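Local coordinates for protein putative Glycosidase (Bacteroides thetaiotaomicron, PDB 3R67) that is a putative glycosidase of unestablished function, with a fold made mainly of antiparallel beta sheets, at residues A252-D256 against K257-L261. Numbering follows the deposited sequence.
Sequences AIMTD and KGILL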
loop_
_atom_site.group_PDB
_atom_site.type_symbol
_atom_site.label_atom_id
_atom_site.label_comp_id
_atom_site.label_asym_id
_atom_site.label_seq_id
_atom_site.Cartn_x
_atom_site.Cartn_y
_atom_site.Cartn_z
ATOM N N ALA A 252 -4.364 7.786 -3.118
ATOM C CA ALA A 252 -4.749 9.138 -2.710
ATOM C C ALA A 252 -6.209 9.367 -3.073
ATOM O O ALA A 252 -6.707 8.738 -4.017
ATOM C CB ALA A 252 -3.851 10.178 -3.361
ATOM N N ILE A 253 -6.908 10.215 -2.298
ATOM C CA ILE A 253 -8.329 10.487 -2.530
ATOM C C ILE A 253 -8.558 11.997 -2.623
ATOM O O ILE A 253 -8.119 12.755 -1.756
ATOM C CB ILE A 253 -9.242 9.832 -1.412
ATOM C CG1 ILE A 253 -10.765 10.080 -1.626
ATOM C CG2 ILE A 253 -8.810 10.181 0.019
ATOM C CD1 ILE A 253 -11.441 9.287 -2.803
HETATM N N MSE A 254 -9.242 12.426 -3.693
HETATM C CA MSE A 254 -9.616 13.829 -3.883
HETATM C C MSE A 254 -10.768 14.175 -2.955
HETATM O O MSE A 254 -11.770 13.459 -2.924
HETATM C CB MSE A 254 -9.989 14.123 -5.345
HETATM C CG MSE A 254 -8.832 13.972 -6.317
HETATM SE SE MSE A 254 -9.316 14.396 -8.174
HETATM C CE MSE A 254 -9.784 16.299 -7.923
ATOM N N THR A 255 -10.605 15.247 -2.171
ATOM C CA THR A 255 -11.607 15.712 -1.206
ATOM C C THR A 255 -12.023 17.133 -1.587
ATOM O O THR A 255 -11.441 17.709 -2.508
ATOM C CB THR A 255 -11.074 15.636 0.238
ATOM O OG1 THR A 255 -10.137 16.695 0.462
ATOM C CG2 THR A 255 -10.499 14.256 0.607
ATOM N N ASP A 256 -12.997 17.715 -0.861
ATOM C CA ASP A 256 -13.450 19.087 -1.098
ATOM C C ASP A 256 -12.313 20.115 -0.802
ATOM O O ASP A 256 -12.373 21.232 -1.318
ATOM C CB ASP A 256 -14.706 19.409 -0.241
ATOM C CG ASP A 256 -14.564 19.204 1.267
ATOM O OD1 ASP A 256 -13.856 18.253 1.679
ATOM O OD2 ASP A 256 -15.247 19.925 2.036
ATOM N N LYS A 257 -11.280 19.721 -0.018
ATOM C CA LYS A 257 -10.167 20.608 0.371
ATOM C C LYS A 257 -8.889 20.429 -0.484
ATOM O O LYS A 257 -7.967 21.231 -0.368
ATOM C CB LYS A 257 -9.779 20.364 1.840
ATOM C CG LYS A 257 -10.896 20.521 2.869
ATOM C CD LYS A 257 -11.440 21.907 3.003
ATOM C CE LYS A 257 -12.419 21.881 4.148
ATOM N NZ LYS A 257 -12.912 23.221 4.505
ATOM N N GLY A 258 -8.840 19.382 -1.291
ATOM C CA GLY A 258 -7.684 19.037 -2.102
ATOM C C GLY A 258 -7.450 17.538 -2.107
ATOM O O GLY A 258 -8.304 16.772 -1.638
ATOM N N ILE A 259 -6.291 17.100 -2.639
ATOM C CA ILE A 259 -5.943 15.682 -2.724
ATOM C C ILE A 259 -5.379 15.240 -1.395
ATOM O O ILE A 259 -4.346 15.762 -0.948
ATOM C CB ILE A 259 -4.957 15.401 -3.898
ATOM C CG1 ILE A 259 -5.603 15.760 -5.256
ATOM C CG2 ILE A 259 -4.479 13.926 -3.882
ATOM C CD1 ILE A 259 -4.645 15.777 -6.460
ATOM N N LEU A 260 -6.033 14.254 -0.766
ATOM C CA LEU A 260 -5.587 13.724 0.518
ATOM C C LEU A 260 -4.711 12.489 0.308
ATOM O O LEU A 260 -5.123 11.510 -0.314
ATOM C CB LEU A 260 -6.790 13.391 1.416
ATOM C CG LEU A 260 -6.502 12.892 2.831
ATOM C CD1 LEU A 260 -5.724 13.917 3.647
ATOM C CD2 LEU A 260 -7.777 12.504 3.544
ATOM N N LEU A 261 -3.477 12.558 0.822
ATOM C CA LEU A 261 -2.546 11.443 0.772
ATOM C C LEU A 261 -2.287 10.932 2.188
ATOM O O LEU A 261 -1.697 11.643 3.006
ATOM C CB LEU A 261 -1.216 11.821 0.072
ATOM C CG LEU A 261 -0.093 10.756 0.122
ATOM C CD1 LEU A 261 -0.407 9.558 -0.766
ATOM C CD2 LEU A 261 1.237 11.341 -0.294
#
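Thr255 overlaps Leu260 through its methyl group, CG2 lying 3.9 Å from Leu260 CB, while its hydroxyl reaches into the tight end of a beta hairpin. The hairpin joins strands 245-255 and 258-266 of what looks like a five-bladed beta-propeller, as in relatives of the clan, and reverses through a type I turn from Thr255 to Gly258. It illustrates how one threonine can serve both the apolar face of a sheet and the polar backbone of its turn. Ile253 adds to the Leu260 face, which Trp12 and Trp14 cover, and two nearly straight backbone bonds join this pair, Leu260 N to Ile253 O measuring 2.8 Å. On the other face, in one of its two conformers, Met254, a selenomethionine, sets CG against Ile259 CG1 at 3.8 Å, and Ile259 turns its second branch, CG2, to Ala252 CB; Ile196 from strand 190-196 packs beside both larger side chains. At the turn, a chi1 of 75° places Thr255 OG1 between its own N and carbonyl carbon, where it accepts a bond from Lys257 N at 3.3 Å and gives its own hydrogen to Gly258 O. That oxygen takes a second bond from Thr255 N, each at 2.8 Å and from opposite faces of the carbonyl plane.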